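Local coordinates for Serine/threonine-protein kinase Tel1 (PDB 6SKY) that probably phosphorylates serine and threonine residues in [ST]-Q motifs, using ATP, as a checkpoint kinase that senses DNA damage, at residues S1821-L1824 / Q1825-N1829; T2443-Q2446 / K2447-D2451; T2913-V2916 / M2917-V2920; V1583-S1586 / M1587-V1591. All coordinates share one frame; numbering follows the deposited sequence.

Interaction 1: S1821-L1824 / Q1825-N1829; sequences SESL and QEWLN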
# COMPACT_ATOMS: atom_id res chain seq x y z
N SER A 1821 20.80 -7.38 54.06
CA SER A 1821 20.26 -8.29 53.06
C SER A 1821 18.99 -8.97 53.55
O SER A 1821 18.17 -9.39 52.73
CB SER A 1821 21.31 -9.33 52.69
OG SER A 1821 21.84 -9.93 53.84
N GLU A 1822 18.81 -9.10 54.87
CA GLU A 1822 17.54 -9.60 55.37
C GLU A 1822 16.46 -8.54 55.34
O GLU A 1822 15.29 -8.87 55.10
CB GLU A 1822 17.70 -10.13 56.79
CG GLU A 1822 18.45 -11.44 56.87
CD GLU A 1822 18.57 -11.97 58.28
OE1 GLU A 1822 18.29 -11.21 59.23
OE2 GLU A 1822 18.93 -13.15 58.44
N SER A 1823 16.81 -7.28 55.57
CA SER A 1823 15.80 -6.23 55.54
C SER A 1823 15.39 -5.87 54.12
O SER A 1823 14.24 -5.47 53.89
CB SER A 1823 16.31 -4.98 56.25
OG SER A 1823 16.92 -5.33 57.47
N LEU A 1824 16.30 -6.00 53.15
CA LEU A 1824 15.98 -5.63 51.78
C LEU A 1824 14.83 -6.45 51.22
O LEU A 1824 14.10 -5.98 50.35
CB LEU A 1824 17.21 -5.79 50.89
CG LEU A 1824 18.23 -4.66 50.89
CD1 LEU A 1824 19.46 -5.11 50.16
CD2 LEU A 1824 17.64 -3.45 50.23
N GLN A 1825 14.66 -7.68 51.70
CA GLN A 1825 13.54 -8.49 51.24
C GLN A 1825 12.20 -7.89 51.61
O GLN A 1825 11.19 -8.23 50.98
CB GLN A 1825 13.65 -9.90 51.83
CG GLN A 1825 14.98 -10.56 51.59
CD GLN A 1825 14.98 -11.99 52.07
OE1 GLN A 1825 13.93 -12.58 52.30
NE2 GLN A 1825 16.17 -12.56 52.23
N GLU A 1826 12.16 -7.00 52.59
CA GLU A 1826 10.95 -6.30 52.98
C GLU A 1826 10.91 -4.87 52.46
O GLU A 1826 9.82 -4.36 52.18
CB GLU A 1826 10.81 -6.28 54.50
CG GLU A 1826 10.68 -7.65 55.13
CD GLU A 1826 9.28 -8.20 55.02
OE1 GLU A 1826 8.32 -7.41 55.12
OE2 GLU A 1826 9.13 -9.43 54.83
N TRP A 1827 12.06 -4.22 52.34
CA TRP A 1827 12.11 -2.83 51.91
C TRP A 1827 11.85 -2.67 50.42
O TRP A 1827 11.30 -1.65 50.00
CB TRP A 1827 13.45 -2.22 52.25
CG TRP A 1827 13.66 -1.97 53.68
CD1 TRP A 1827 12.70 -1.84 54.63
CD2 TRP A 1827 14.91 -1.83 54.35
NE1 TRP A 1827 13.27 -1.62 55.85
CE2 TRP A 1827 14.63 -1.61 55.70
CE3 TRP A 1827 16.23 -1.87 53.93
CZ2 TRP A 1827 15.63 -1.43 56.64
CZ3 TRP A 1827 17.22 -1.70 54.85
CH2 TRP A 1827 16.92 -1.48 56.19
N LEU A 1828 12.26 -3.64 49.61
CA LEU A 1828 12.09 -3.50 48.17
C LEU A 1828 10.66 -3.74 47.73
O LEU A 1828 10.27 -3.26 46.67
CB LEU A 1828 13.04 -4.44 47.43
CG LEU A 1828 14.53 -4.11 47.54
CD1 LEU A 1828 15.34 -5.13 46.80
CD2 LEU A 1828 14.83 -2.73 47.02
N ASN A 1829 9.88 -4.47 48.51
CA ASN A 1829 8.47 -4.72 48.20
C ASN A 1829 7.57 -3.75 48.95
O ASN A 1829 6.70 -4.14 49.71
CB ASN A 1829 8.11 -6.17 48.53
CG ASN A 1829 8.90 -7.16 47.72
OD1 ASN A 1829 8.92 -7.10 46.49
ND2 ASN A 1829 9.56 -8.09 48.40
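S1823 lies under the indole of W1827, one helical turn further on. Its CB sits 3.5 Å from the centroid of the W1827 six-membered ring and only 8° off the ring normal, a CH-pi contact over the face. W1827 CG lies beside its own backbone N (chi1 -72°), which folds the indole back along the helix until its benzo half covers S1823. The S1823 hydroxyl bonds to the carbonyl of E1819, a turn earlier. S1823 O takes two donors: W1827 N at 3.0 Å, in the carbonyl plane, and E1826 N at 2.9 Å, well above that plane. L1824 CD2 reaches CG of L1828 at 4.2 Å, the two leucines crossing at a slant, and comes to 4.3 Å from W1827 CE3. Beyond the turn, W1827 meets W1762 edge-to-face and touches L1842. Replacing W1827 by alanine would probably leave S1823 CB without its aromatic cover and open a gap beside W1762 and L1842. At the exposed end, N1829 ND2 bonds weakly to Q1825 O. This is a turn of the amphipathic helix 1815-1827, near its C-terminal end, whose buried side packs against helix 1836-1849 in an all-helical part of the chain.

Interaction 2: T2443-Q2446 / K2447-D2451; sequences TLFQ and KLLID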
# COMPACT_ATOMS: atom_id res chain seq x y z
N THR A 2443 45.37 12.05 -27.30
CA THR A 2443 43.97 12.20 -27.66
C THR A 2443 43.37 13.40 -26.93
O THR A 2443 43.99 14.00 -26.05
CB THR A 2443 43.20 10.94 -27.31
OG1 THR A 2443 44.08 9.82 -27.36
CG2 THR A 2443 42.07 10.72 -28.30
N LEU A 2444 42.15 13.77 -27.32
CA LEU A 2444 41.47 14.84 -26.60
C LEU A 2444 41.00 14.38 -25.24
O LEU A 2444 41.05 15.14 -24.26
CB LEU A 2444 40.30 15.37 -27.43
CG LEU A 2444 39.51 16.52 -26.79
CD1 LEU A 2444 40.43 17.66 -26.43
CD2 LEU A 2444 38.44 16.99 -27.73
N PHE A 2445 40.55 13.13 -25.14
CA PHE A 2445 40.15 12.59 -23.85
C PHE A 2445 41.28 12.68 -22.84
O PHE A 2445 41.06 13.04 -21.69
CB PHE A 2445 39.68 11.15 -24.00
CG PHE A 2445 39.36 10.48 -22.71
CD1 PHE A 2445 40.25 9.62 -22.12
CD2 PHE A 2445 38.16 10.71 -22.08
CE1 PHE A 2445 39.95 9.01 -20.94
CE2 PHE A 2445 37.87 10.10 -20.90
CZ PHE A 2445 38.76 9.25 -20.33
N GLN A 2446 42.50 12.38 -23.27
CA GLN A 2446 43.61 12.43 -22.33
C GLN A 2446 44.02 13.86 -22.03
O GLN A 2446 44.43 14.16 -20.90
CB GLN A 2446 44.80 11.64 -22.86
CG GLN A 2446 44.51 10.17 -23.02
CD GLN A 2446 44.18 9.49 -21.72
OE1 GLN A 2446 43.48 8.49 -21.70
NE2 GLN A 2446 44.69 10.03 -20.63
N LYS A 2447 43.90 14.77 -22.99
CA LYS A 2447 44.24 16.16 -22.69
C LYS A 2447 43.24 16.79 -21.74
O LYS A 2447 43.58 17.74 -21.04
CB LYS A 2447 44.33 16.96 -23.98
CG LYS A 2447 45.50 16.57 -24.84
CD LYS A 2447 45.61 17.44 -26.06
CE LYS A 2447 46.94 17.24 -26.75
NZ LYS A 2447 47.14 18.22 -27.85
N LEU A 2448 42.01 16.28 -21.70
CA LEU A 2448 41.05 16.76 -20.72
C LEU A 2448 41.23 16.07 -19.38
O LEU A 2448 41.15 16.71 -18.33
CB LEU A 2448 39.63 16.53 -21.23
CG LEU A 2448 39.21 17.24 -22.51
CD1 LEU A 2448 37.92 16.67 -23.01
CD2 LEU A 2448 39.06 18.71 -22.25
N LEU A 2449 41.52 14.77 -19.39
CA LEU A 2449 41.65 14.02 -18.15
C LEU A 2449 42.89 14.44 -17.38
O LEU A 2449 42.85 14.58 -16.15
CB LEU A 2449 41.68 12.53 -18.46
CG LEU A 2449 41.58 11.59 -17.27
CD1 LEU A 2449 40.39 11.95 -16.45
CD2 LEU A 2449 41.47 10.19 -17.76
N ILE A 2450 44.01 14.65 -18.07
CA ILE A 2450 45.23 15.05 -17.40
C ILE A 2450 45.09 16.45 -16.82
O ILE A 2450 45.57 16.73 -15.72
CB ILE A 2450 46.42 14.93 -18.36
CG1 ILE A 2450 46.84 13.47 -18.46
CG2 ILE A 2450 47.56 15.81 -17.93
CD1 ILE A 2450 47.89 13.21 -19.49
N ASP A 2451 44.41 17.34 -17.53
CA ASP A 2451 44.21 18.69 -17.02
C ASP A 2451 43.28 18.69 -15.82
O ASP A 2451 43.51 19.43 -14.85
CB ASP A 2451 43.66 19.58 -18.13
CG ASP A 2451 43.63 21.04 -17.74
OD1 ASP A 2451 44.66 21.55 -17.28
OD2 ASP A 2451 42.56 21.67 -17.89
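L2444 and L2448, one turn apart, meet through their branches: L2444 CG lies 4.1 Å from L2448 CD1, and the two side chains slant across each other. The second apolar pair is F2445 with L2449, which run side by side in the same direction. L2449 CD2 stands 3.7 Å from F2445 CE1, placed obliquely to the ring. Both side chains carry CG opposite the backbone N (chi1 175° for F2445, -170° for L2449), and the shared setting makes them run alongside one another. These pairs lie in the first turns of helix 2444-2459, within the FAT region, where T2443 holds the N-cap position without a capping bond from its side chain. Here the helix packs on its neighbours in the alpha-helical array of that region: L2444 rests on helix 2409-2418, and F2445 meets W2402 of helix 2394-2404 edge-to-face. L2448 touches both helices, through K2416 and W2402, so an alanine here would probably leave L2444 without its neighbour along the helix and open a gap between the three helices. Among the polar contacts, the backbone bonds join residues four apart, from K2447 N to T2443 O at 3.2 Å through to I2450 N and Q2446 O at 2.9 Å. L2448 N adds a weak second bond to F2445 O. The amide of Q2446 folds back at chi2 (-62°), bringing OE1 to the edge of the F2445 ring, in its plane.

Interaction 3: T2913-V2916 / M2917-V2920; sequences TLSV and MATV
S2915 and T2919 face each other across the first turn of helix 2916-2927. The T2919 hydroxyl points back toward the start of the helix and donates from OG1 to S2915 O at 2.6 Å. T2919 N bonds to the same oxygen at 3.1 Å, and the two donors come from opposite faces of the carbonyl plane, each tilted a little under 30° from it, so this carbonyl is gripped twice by one residue. With chi1 at -48°, T2919 OG1 lies beside its own backbone N, which lets both donors converge on one acceptor. The hydroxyl of S2915 is turned in the reverse sense, forward over the opening turn: OG, set between its backbone N and carbonyl carbon (chi1 55°), accepts from A2918 N in a straight but weak bond of 3.5 Å. L2914 crosses T2919 at a slant, with its CB 3.6 Å from T2919 OG1, and its CD2 extends to A2918 CB at 4.2 Å. Around the helix, V2916 and V2920 also cross, V2916 CG1 meeting V2920 CG2 at 4.2 Å, and both rest on helix 2816-2828, where V2916 touches L2825 and V2920 touches C2821. R2829 bonds to L2914 O just ahead of the cap. L2914 and A2918 also pack on R2260 of the second subunit, and M2917 on M2220 of that subunit. The arrangement is a serine N-cap, starting a helix of the FATC domain that lies between helix 2816-2828 and the partner subunit of the dimer.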
# COMPACT_ATOMS: atom_id res chain seq x y z
N THR A 2913 10.78 -7.96 -4.81
CA THR A 2913 9.88 -9.09 -4.98
C THR A 2913 9.34 -9.57 -3.64
O THR A 2913 8.13 -9.63 -3.43
CB THR A 2913 10.60 -10.22 -5.71
OG1 THR A 2913 10.87 -9.80 -7.05
CG2 THR A 2913 9.76 -11.46 -5.73
N LEU A 2914 10.23 -9.93 -2.71
CA LEU A 2914 9.82 -10.24 -1.35
C LEU A 2914 9.67 -8.97 -0.54
O LEU A 2914 10.13 -7.89 -0.92
CB LEU A 2914 10.84 -11.15 -0.67
CG LEU A 2914 10.69 -12.65 -0.74
CD1 LEU A 2914 10.97 -13.13 -2.13
CD2 LEU A 2914 11.64 -13.28 0.25
N SER A 2915 9.02 -9.09 0.61
CA SER A 2915 8.94 -7.96 1.51
C SER A 2915 10.22 -7.87 2.33
O SER A 2915 11.04 -8.79 2.35
CB SER A 2915 7.72 -8.07 2.41
OG SER A 2915 7.71 -9.29 3.11
N VAL A 2916 10.40 -6.74 2.99
CA VAL A 2916 11.59 -6.56 3.81
C VAL A 2916 11.54 -7.48 5.02
O VAL A 2916 12.56 -8.04 5.43
CB VAL A 2916 11.75 -5.09 4.21
CG1 VAL A 2916 13.05 -4.90 4.91
CG2 VAL A 2916 11.72 -4.22 3.01
N MET A 2917 10.36 -7.66 5.60
CA MET A 2917 10.21 -8.55 6.75
C MET A 2917 10.63 -9.97 6.41
O MET A 2917 11.39 -10.59 7.15
CB MET A 2917 8.76 -8.52 7.24
CG MET A 2917 8.52 -9.37 8.46
SD MET A 2917 6.82 -9.94 8.67
CE MET A 2917 6.64 -11.00 7.25
N ALA A 2918 10.13 -10.50 5.29
CA ALA A 2918 10.45 -11.87 4.92
C ALA A 2918 11.92 -12.03 4.57
O ALA A 2918 12.54 -13.05 4.91
CB ALA A 2918 9.58 -12.29 3.75
N THR A 2919 12.50 -11.04 3.90
CA THR A 2919 13.91 -11.09 3.55
C THR A 2919 14.78 -11.11 4.80
O THR A 2919 15.71 -11.92 4.91
CB THR A 2919 14.27 -9.91 2.67
OG1 THR A 2919 13.31 -9.78 1.63
CG2 THR A 2919 15.62 -10.12 2.07
N VAL A 2920 14.50 -10.22 5.75
CA VAL A 2920 15.28 -10.18 6.98
C VAL A 2920 15.08 -11.45 7.79
O VAL A 2920 16.02 -11.95 8.42
CB VAL A 2920 14.92 -8.92 7.78
CG1 VAL A 2920 15.60 -8.93 9.12
CG2 VAL A 2920 15.32 -7.70 7.02

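Interaction 4: V1583-S1586 / M1587-V1591; sequences VALS and MLCGV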
# COMPACT_ATOMS: atom_id res chain seq x y z
N VAL A 1583 24.71 32.75 47.15
CA VAL A 1583 24.46 34.07 47.73
C VAL A 1583 24.18 35.09 46.64
O VAL A 1583 23.20 35.85 46.70
CB VAL A 1583 25.64 34.50 48.61
CG1 VAL A 1583 25.51 35.97 48.98
CG2 VAL A 1583 25.73 33.64 49.85
N ALA A 1584 25.03 35.12 45.61
CA ALA A 1584 24.84 36.07 44.52
C ALA A 1584 23.51 35.86 43.83
O ALA A 1584 22.79 36.82 43.55
CB ALA A 1584 25.98 35.94 43.52
N LEU A 1585 23.16 34.60 43.54
CA LEU A 1585 21.91 34.33 42.84
C LEU A 1585 20.70 34.62 43.70
O LEU A 1585 19.68 35.07 43.18
CB LEU A 1585 21.89 32.88 42.37
CG LEU A 1585 22.09 32.65 40.87
CD1 LEU A 1585 23.21 33.51 40.35
CD2 LEU A 1585 22.38 31.20 40.63
N SER A 1586 20.78 34.38 45.00
CA SER A 1586 19.66 34.73 45.86
C SER A 1586 19.52 36.23 46.03
O SER A 1586 18.43 36.71 46.34
CB SER A 1586 19.80 34.07 47.23
OG SER A 1586 18.71 34.42 48.05
N MET A 1587 20.59 36.99 45.82
CA MET A 1587 20.44 38.44 45.82
C MET A 1587 19.84 38.93 44.51
O MET A 1587 18.88 39.71 44.51
CB MET A 1587 21.77 39.13 46.06
CG MET A 1587 21.65 40.64 46.06
SD MET A 1587 23.20 41.47 45.72
CE MET A 1587 22.70 43.17 45.91
N LEU A 1588 20.40 38.49 43.38
CA LEU A 1588 19.93 38.97 42.08
C LEU A 1588 18.53 38.46 41.77
O LEU A 1588 17.62 39.24 41.49
CB LEU A 1588 20.90 38.55 40.98
CG LEU A 1588 22.33 39.07 41.06
CD1 LEU A 1588 23.18 38.41 39.99
CD2 LEU A 1588 22.35 40.57 40.90
N CYS A 1589 18.36 37.15 41.81
CA CYS A 1589 17.13 36.50 41.35
C CYS A 1589 16.04 36.47 42.40
O CYS A 1589 14.99 35.88 42.15
CB CYS A 1589 17.45 35.08 40.90
SG CYS A 1589 18.99 34.96 39.97
N GLY A 1590 16.26 37.07 43.57
CA GLY A 1590 15.22 37.07 44.59
C GLY A 1590 14.04 37.95 44.20
O GLY A 1590 12.89 37.58 44.39
N VAL A 1591 14.33 39.14 43.67
CA VAL A 1591 13.34 40.02 43.07
C VAL A 1591 13.90 40.39 41.70
O VAL A 1591 14.95 41.04 41.61
CB VAL A 1591 13.07 41.26 43.92
CG1 VAL A 1591 12.58 42.42 43.05
CG2 VAL A 1591 12.04 40.95 44.97
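M1587 N, L1588 N and C1589 N bond to V1583 O, A1584 O and L1585 O, four residues back, at 3.0, 2.9 and 2.8 Å, and M1587 N adds a weak bond to A1584 O. Of the side chains, L1585 and C1589 make the direct apolar contact: C1589 SG lies 4.0 Å from L1585 CG, the branch point of the leucine. The thiol is swung back along the helix because SG sits beside its own backbone N (chi1 -41°), and SG and CB of C1589 also pass close by L1585 O. L1588 is folded back in a similar sense, its CG 3.4 Å from A1584 O. M1587 does the reverse. Its CG is opposite the backbone N (chi1 180°) and the chain stays extended, so the side chain leads off this turn toward helix 1470-1487, where M1587 touches A1482, R1485 and V1486. L1585 and C1589 are buried against helix 1557-1569, L1585 on I1565 and W1569 and C1589 on L1562, while A1584 bridges to both neighbouring helices through I1565 and L1478. C1589 is further tied by its backbone to G1626. The contact is the C-terminal turn of helix 1578-1588, where the regular bonding runs out before G1590 and the chain leaves the helix; its packing between two other helices is consistent with the alpha-solenoid build of this kinase.

Each contact sits at or near one end of a single helix, and in interaction 3 the chain leading into the helix takes part. None touches another: nearest atoms are about 35 Å apart for interactions 1 and 4, and about 70 Å for 1 and 2. Interactions 2 and 3 mark helix starts, 4 a helix end, and 1 lies near one. All are partly buried. Apolar pairs dominate the side-chain contacts of 2, a single leucine-cysteine pair serves 4, an aromatic face joins in at 1, and 3 depends most on side-chain hydroxyls. Interaction 4 lies across the chain's centre from 2 and 3. In 3 alone does the second subunit touch the segments.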